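Local coordinates for protein heme oxygenase (mycobilin-producing) (Mycobacterium tuberculosis, PDB 6DS8) that breaks open the porphyrin ring of heme in the presence of an electron donor, yielding mycobilin and releasing iron, at residues P1-N6 / V53-S58; I5-V10 / E47-V52. The protein carries 1 engineered substitution. All coordinates share one frame; numbering follows the deposited sequence.

Interaction 1 (P1-N6 / V53-S58); sequences PVVKIN and VTHWES. With MNH (manganese protoporphyrin IX), chain D.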
# COMPACT_ATOMS: atom_id res chain seq x y z
N PRO A 1 10.60 -6.46 -6.61
CA PRO A 1 10.52 -5.07 -6.15
C PRO A 1 10.15 -5.01 -4.70
O PRO A 1 9.73 -6.03 -4.15
CB PRO A 1 9.43 -4.47 -7.02
CG PRO A 1 9.60 -5.22 -8.33
CD PRO A 1 9.97 -6.63 -7.94
N VAL A 2 10.32 -3.84 -4.08
CA VAL A 2 9.94 -3.67 -2.68
C VAL A 2 8.93 -2.53 -2.52
O VAL A 2 8.77 -1.64 -3.36
CB VAL A 2 11.17 -3.44 -1.78
CG1 VAL A 2 12.09 -4.65 -1.87
CG2 VAL A 2 11.88 -2.15 -2.17
N VAL A 3 8.26 -2.56 -1.38
CA VAL A 3 7.39 -1.47 -0.97
C VAL A 3 7.79 -1.06 0.43
O VAL A 3 8.03 -1.93 1.28
CB VAL A 3 5.92 -1.88 -1.04
CG1 VAL A 3 5.09 -0.97 -0.17
CG2 VAL A 3 5.46 -1.91 -2.51
N LYS A 4 7.96 0.25 0.63
CA LYS A 4 8.19 0.87 1.94
C LYS A 4 7.06 1.86 2.20
O LYS A 4 6.98 2.92 1.56
CB LYS A 4 9.55 1.59 2.00
CG LYS A 4 10.76 0.90 1.35
CD LYS A 4 11.45 -0.02 2.33
CE LYS A 4 12.50 -0.93 1.66
NZ LYS A 4 12.79 -2.11 2.53
N ILE A 5 6.17 1.53 3.13
CA ILE A 5 5.09 2.41 3.56
C ILE A 5 5.54 3.11 4.83
O ILE A 5 5.82 2.45 5.83
CB ILE A 5 3.79 1.63 3.81
CG1 ILE A 5 3.46 0.75 2.60
CG2 ILE A 5 2.66 2.58 4.18
CD1 ILE A 5 2.20 -0.08 2.78
N ASN A 6 5.58 4.44 4.83
CA ASN A 6 5.71 5.14 6.10
C ASN A 6 4.31 5.45 6.65
O ASN A 6 3.56 6.23 6.04
CB ASN A 6 6.57 6.40 5.98
CG ASN A 6 7.32 6.70 7.30
OD1 ASN A 6 7.76 5.76 7.99
ND2 ASN A 6 7.44 8.00 7.68
N VAL A 53 3.07 5.39 0.60
CA VAL A 53 3.39 4.12 -0.05
C VAL A 53 4.36 4.36 -1.19
O VAL A 53 4.01 5.02 -2.19
CB VAL A 53 2.11 3.45 -0.57
CG1 VAL A 53 2.42 2.03 -1.01
CG2 VAL A 53 1.07 3.48 0.53
N THR A 54 5.58 3.81 -1.06
CA THR A 54 6.62 3.95 -2.07
C THR A 54 7.02 2.57 -2.60
O THR A 54 7.07 1.59 -1.84
CB THR A 54 7.86 4.70 -1.53
OG1 THR A 54 8.64 3.85 -0.67
CG2 THR A 54 7.40 5.96 -0.78
N HIS A 55 7.27 2.51 -3.92
CA HIS A 55 7.63 1.30 -4.64
C HIS A 55 9.03 1.47 -5.20
O HIS A 55 9.36 2.54 -5.73
CB HIS A 55 6.67 0.99 -5.80
CG HIS A 55 5.23 0.94 -5.41
ND1 HIS A 55 4.53 2.06 -4.99
CD2 HIS A 55 4.35 -0.09 -5.37
CE1 HIS A 55 3.28 1.72 -4.71
NE2 HIS A 55 3.14 0.42 -4.94
N TRP A 56 9.86 0.45 -5.07
CA TRP A 56 11.23 0.55 -5.56
C TRP A 56 11.62 -0.75 -6.24
O TRP A 56 11.13 -1.84 -5.90
CB TRP A 56 12.26 0.87 -4.46
CG TRP A 56 11.88 2.05 -3.68
CD1 TRP A 56 10.88 2.13 -2.73
CD2 TRP A 56 12.47 3.36 -3.74
NE1 TRP A 56 10.81 3.39 -2.22
CE2 TRP A 56 11.77 4.18 -2.81
CE3 TRP A 56 13.52 3.92 -4.48
CZ2 TRP A 56 12.09 5.53 -2.59
CZ3 TRP A 56 13.84 5.27 -4.26
CH2 TRP A 56 13.12 6.06 -3.33
N GLU A 57 12.51 -0.61 -7.23
CA GLU A 57 13.06 -1.79 -7.91
C GLU A 57 13.78 -2.69 -6.91
O GLU A 57 13.72 -3.92 -7.03
CB GLU A 57 13.96 -1.35 -9.06
CG GLU A 57 14.36 -2.50 -9.98
CD GLU A 57 13.17 -3.33 -10.52
OE1 GLU A 57 12.26 -2.75 -11.19
OE2 GLU A 57 13.14 -4.57 -10.25
N SER A 58 14.42 -2.09 -5.91
CA SER A 58 15.20 -2.85 -4.96
C SER A 58 15.30 -2.08 -3.66
O SER A 58 15.19 -0.85 -3.63
CB SER A 58 16.61 -3.14 -5.51
OG SER A 58 17.38 -1.95 -5.52
MN MNH D . 8.64 11.18 4.98
CHA MNH D . 8.43 13.36 7.34
CHB MNH D . 10.36 9.19 7.06
CHC MNH D . 9.16 8.92 2.61
CHD MNH D . 7.88 13.31 2.84
NA MNH D . 9.40 11.30 6.94
C1A MNH D . 9.01 12.23 7.89
C2A MNH D . 9.42 11.81 9.23
C3A MNH D . 10.13 10.67 9.15
C4A MNH D . 10.03 10.34 7.74
CMA MNH D . 10.79 9.81 10.23
CAA MNH D . 9.13 12.70 10.44
CBA MNH D . 7.80 12.31 11.11
CGA MNH D . 7.53 12.76 12.56
O1A MNH D . 8.07 13.78 13.05
O2A MNH D . 6.74 11.99 13.20
NB MNH D . 9.68 9.24 4.89
C1B MNH D . 10.36 8.52 5.86
C2B MNH D . 10.73 7.17 5.50
C3B MNH D . 10.09 7.13 4.25
C4B MNH D . 9.59 8.39 3.81
CMB MNH D . 11.38 6.21 6.51
CAB MNH D . 10.01 5.98 3.26
CBB MNH D . 8.91 5.23 2.53
NC MNH D . 8.67 11.17 2.84
C1C MNH D . 8.74 10.08 1.99
C2C MNH D . 8.47 10.46 0.62
C3C MNH D . 8.11 11.75 0.68
C4C MNH D . 8.20 12.20 2.07
CMC MNH D . 8.42 9.46 -0.55
CAC MNH D . 7.62 12.61 -0.47
CBC MNH D . 8.47 13.29 -1.50
ND MNH D . 8.17 13.20 5.04
C1D MNH D . 7.67 13.98 4.02
C2D MNH D . 7.14 15.26 4.48
C3D MNH D . 7.44 15.25 5.80
C4D MNH D . 8.02 13.98 6.17
CMD MNH D . 6.49 16.34 3.65
CAD MNH D . 6.97 16.26 6.84
CBD MNH D . 5.74 15.73 7.57
CGD MNH D . 5.14 16.58 8.68
O1D MNH D . 5.23 17.81 8.70
O2D MNH D . 4.55 15.97 9.62
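The carbonyl oxygen of Lys-4 is gripped twice by Thr-54. The hydroxyl gives a bond of 2.9 Å from Thr-54 OG1 to Lys-4 O, lying in the carbonyl plane on a lone pair, whereas the amide bond from Thr-54 N to Lys-4 O, 3.1 Å, comes from above that plane. The torsion of Thr-54 (chi1 76°) sets OG1 between its own backbone N and carbonyl carbon, from where it reaches across to strand 2-9. The same hydroxyl accepts a short bond of 2.7 Å from Trp-56 NE1, in the plane of the indole. A relay of indole, hydroxyl and carbonyl thus ties the strands together and helps fix the rotation of the Trp-56 ring. Phe-35, Phe-62 and Trp-65 meet that ring, Trp-65 being a predicted transition-state stabiliser.

Beside Trp-56, Val-2 CG2 packs on Trp-56 CB at 3.8 Å; Val-2/Trp-56 and Lys-4/Thr-54 are antiparallel hydrogen-bonded pairs in the sheet of this antibiotic biosynthesis monooxygenase fold. Lys-4 bends at chi2 and carries its ammonium away to salt bridges with Glu-90 and Asp-59. On the other face of the sheet, Val-3 CG2 lies obliquely 3.6 Å from His-55 CD2, and Val-53 CG1 touches both Val-3 CG1 and Ile-5 CG1. Leu-41 and Phe-51 of the second subunit pack on Val-3 and Ile-5 there.

The manganese porphyrin adjoins the Thr-54 side: its vinyl carbon CBB is 3.5 Å from Thr-54 OG1, and Thr-54 CG2 is 3.7 Å from the porphyrin methyl CMC. Because the hydroxyl is engaged as both donor and acceptor, Thr-54 is held in a fixed orientation, offering its methyl to the porphyrin edge while its polarity is spent within the sheet.

Interaction 2 (I5-V10 / E47-V52); sequences INAIEV and EERYFV. With MNH (manganese protoporphyrin IX), chain D.
Ile-5 begins the contact by laying CG2 obliquely against the Phe-51 ring, 3.6 Å from Phe-51 CG. CG2 gets there by standing anti to the backbone N of Ile-5, while Phe-51 of the second subunit also packs on this isoleucine. Asn-6 pairs with Val-52 through two backbone bonds, the one from Val-52 N to Asn-6 O nearly straight at 175°. The pairing continues the two central strands of the sheet, between the porphyrin and the dimer partner. Both side chains face the manganese porphyrin, and Val-52 CG1 comes within 4.1 Å of its pyrrole carbon C1C.

On the opposite face, Ala-7 CB lies against one face of the Arg-49 guanidinium, nearer its rim than its centre, with Arg-49 NH1 3.3 Å away, and also touches Phe-51 obliquely. Ile-8 points back to the side of Val-52. With chi1 at 67°, CG1 lies between the backbone N and the carbonyl carbon and packs 3.6 Å from Tyr-50 CB, while CD1 touches Val-52 CG2. Two further backbone bonds join Ile-8 to Tyr-50, whose hydroxyl bonds Glu-19. The aliphatic part of Glu-9 then runs alongside that of Arg-49, CG to CG 3.7 Å, and Val-10 ends the walk with CG2 obliquely against the Tyr-50 ring, 3.8 Å from Tyr-50 CD1. Leu-18 of helix 15-23 covers Ile-8, Val-10 and Tyr-50.

The cation of Arg-49 is held from its own segment. Glu-47 takes it side-on, with Arg-49 NE 2.6 Å from Glu-47 OE1 and NH2 bound to OE2; OE1 also accepts the amide of Arg-49, using its anti lone pair. This two-nitrogen grip holds the guanidinium plane against Ala-7 and probably balances its charge within residues 47-52; across the strands Arg-49 offers its alkyl chain and a guanidinium face.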
# COMPACT_ATOMS: atom_id res chain seq x y z
N ILE A 5 6.17 1.53 3.13
CA ILE A 5 5.09 2.41 3.56
C ILE A 5 5.54 3.11 4.83
O ILE A 5 5.82 2.45 5.83
CB ILE A 5 3.79 1.63 3.81
CG1 ILE A 5 3.46 0.75 2.60
CG2 ILE A 5 2.66 2.58 4.18
CD1 ILE A 5 2.20 -0.08 2.78
N ASN A 6 5.58 4.44 4.83
CA ASN A 6 5.71 5.14 6.10
C ASN A 6 4.31 5.45 6.65
O ASN A 6 3.56 6.23 6.04
CB ASN A 6 6.57 6.40 5.98
CG ASN A 6 7.32 6.70 7.30
OD1 ASN A 6 7.76 5.76 7.99
ND2 ASN A 6 7.44 8.00 7.68
N ALA A 7 3.99 4.85 7.78
CA ALA A 7 2.68 5.01 8.46
C ALA A 7 2.79 6.15 9.48
O ALA A 7 3.37 5.96 10.53
CB ALA A 7 2.21 3.72 9.05
N ILE A 8 2.23 7.29 9.12
CA ILE A 8 2.39 8.51 9.95
C ILE A 8 1.12 8.88 10.70
O ILE A 8 0.05 8.94 10.14
CB ILE A 8 2.99 9.67 9.14
CG1 ILE A 8 2.04 10.16 8.06
CG2 ILE A 8 4.31 9.24 8.56
CD1 ILE A 8 2.66 11.19 7.15
N GLU A 9 1.33 9.12 11.98
CA GLU A 9 0.31 9.54 12.95
C GLU A 9 0.15 11.05 12.81
O GLU A 9 1.13 11.73 12.77
CB GLU A 9 0.72 9.07 14.34
CG GLU A 9 0.81 7.56 14.43
CD GLU A 9 1.92 6.98 15.29
OE1 GLU A 9 2.39 5.91 14.97
OE2 GLU A 9 2.30 7.61 16.26
N VAL A 10 -1.08 11.52 12.74
CA VAL A 10 -1.41 12.92 12.50
C VAL A 10 -2.47 13.34 13.51
O VAL A 10 -3.48 12.63 13.70
CB VAL A 10 -1.87 13.12 11.05
CG1 VAL A 10 -2.30 14.53 10.82
CG2 VAL A 10 -0.73 12.75 10.07
N GLU A 47 -8.09 2.43 9.61
CA GLU A 47 -6.77 2.89 9.98
C GLU A 47 -6.91 4.38 10.28
O GLU A 47 -7.78 5.06 9.72
CB GLU A 47 -5.78 2.58 8.84
CG GLU A 47 -4.38 3.12 8.95
CD GLU A 47 -3.57 2.53 10.09
OE1 GLU A 47 -3.17 3.34 10.96
OE2 GLU A 47 -3.31 1.31 10.12
N GLU A 48 -6.07 4.87 11.18
CA GLU A 48 -6.04 6.29 11.44
C GLU A 48 -4.78 6.98 10.94
O GLU A 48 -4.74 8.21 10.95
CB GLU A 48 -6.18 6.53 12.96
CG GLU A 48 -7.50 6.02 13.57
CD GLU A 48 -7.60 6.29 15.07
OE1 GLU A 48 -7.88 5.33 15.84
OE2 GLU A 48 -7.40 7.45 15.49
N ARG A 49 -3.80 6.25 10.43
CA ARG A 49 -2.58 6.88 9.92
C ARG A 49 -2.69 7.17 8.44
O ARG A 49 -3.47 6.53 7.71
CB ARG A 49 -1.35 6.01 10.18
CG ARG A 49 -0.97 5.94 11.65
CD ARG A 49 -0.02 4.81 11.90
NE ARG A 49 -0.64 3.54 11.59
CZ ARG A 49 -0.00 2.38 11.60
NH1 ARG A 49 1.31 2.34 11.92
NH2 ARG A 49 -0.68 1.28 11.28
N TYR A 50 -1.92 8.17 8.00
CA TYR A 50 -1.61 8.32 6.59
C TYR A 50 -0.57 7.27 6.21
O TYR A 50 0.38 7.02 6.95
CB TYR A 50 -1.07 9.73 6.31
CG TYR A 50 -2.16 10.76 6.15
CD1 TYR A 50 -2.86 11.21 7.26
CD2 TYR A 50 -2.51 11.26 4.90
CE1 TYR A 50 -3.88 12.15 7.14
CE2 TYR A 50 -3.51 12.20 4.76
CZ TYR A 50 -4.19 12.64 5.91
OH TYR A 50 -5.19 13.56 5.83
N PHE A 51 -0.77 6.63 5.07
CA PHE A 51 0.18 5.67 4.52
C PHE A 51 0.91 6.36 3.36
O PHE A 51 0.27 6.72 2.37
CB PHE A 51 -0.53 4.42 4.02
CG PHE A 51 -0.79 3.34 5.08
CD1 PHE A 51 -0.89 3.66 6.42
CD2 PHE A 51 -0.95 1.99 4.69
CE1 PHE A 51 -1.15 2.66 7.38
CE2 PHE A 51 -1.20 0.99 5.64
CZ PHE A 51 -1.30 1.33 7.00
N VAL A 52 2.21 6.57 3.50
CA VAL A 52 3.05 7.04 2.38
C VAL A 52 3.65 5.80 1.73
O VAL A 52 4.59 5.18 2.26
CB VAL A 52 4.12 8.03 2.85
CG1 VAL A 52 4.92 8.55 1.65
CG2 VAL A 52 3.48 9.18 3.65
MN MNH D . 8.64 11.18 4.98
CHA MNH D . 8.43 13.36 7.34
CHB MNH D . 10.36 9.19 7.06
CHC MNH D . 9.16 8.92 2.61
CHD MNH D . 7.88 13.31 2.84
NA MNH D . 9.40 11.30 6.94
C1A MNH D . 9.01 12.23 7.89
C2A MNH D . 9.42 11.81 9.23
C3A MNH D . 10.13 10.67 9.15
C4A MNH D . 10.03 10.34 7.74
CMA MNH D . 10.79 9.81 10.23
CAA MNH D . 9.13 12.70 10.44
CBA MNH D . 7.80 12.31 11.11
CGA MNH D . 7.53 12.76 12.56
O1A MNH D . 8.07 13.78 13.05
O2A MNH D . 6.74 11.99 13.20
NB MNH D . 9.68 9.24 4.89
C1B MNH D . 10.36 8.52 5.86
C2B MNH D . 10.73 7.17 5.50
C3B MNH D . 10.09 7.13 4.25
C4B MNH D . 9.59 8.39 3.81
CMB MNH D . 11.38 6.21 6.51
CAB MNH D . 10.01 5.98 3.26
CBB MNH D . 8.91 5.23 2.53
NC MNH D . 8.67 11.17 2.84
C1C MNH D . 8.74 10.08 1.99
C2C MNH D . 8.47 10.46 0.62
C3C MNH D . 8.11 11.75 0.68
C4C MNH D . 8.20 12.20 2.07
CMC MNH D . 8.42 9.46 -0.55
CAC MNH D . 7.62 12.61 -0.47
CBC MNH D . 8.47 13.29 -1.50
ND MNH D . 8.17 13.20 5.04
C1D MNH D . 7.67 13.98 4.02
C2D MNH D . 7.14 15.26 4.48
C3D MNH D . 7.44 15.25 5.80
C4D MNH D . 8.02 13.98 6.17
CMD MNH D . 6.49 16.34 3.65
CAD MNH D . 6.97 16.26 6.84
CBD MNH D . 5.74 15.73 7.57
CGD MNH D . 5.14 16.58 8.68
O1D MNH D . 5.23 17.81 8.70
O2D MNH D . 4.55 15.97 9.62

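Both contacts join the same antiparallel neighbours, strands 2-9 and 50-56, in the sheet of this dimeric α+β-barrel family, and they meet at Ile-5 and Asn-6, their centres about 15 Å apart. Interaction 2 is buried, whereas interaction 1 runs from a buried middle out to exposed Pro-1 and Glu-57. In each, one face of the sheet adjoins the porphyrin and the other the second subunit. On the porphyrin face their chemistry differs: interaction 1 places a polar relay through a threonine hydroxyl beside aromatic rings, and interaction 2 sets Ile-8, Val-52 and the Tyr-50 ring against helix 15-23, its ion pair lying on the opposite face.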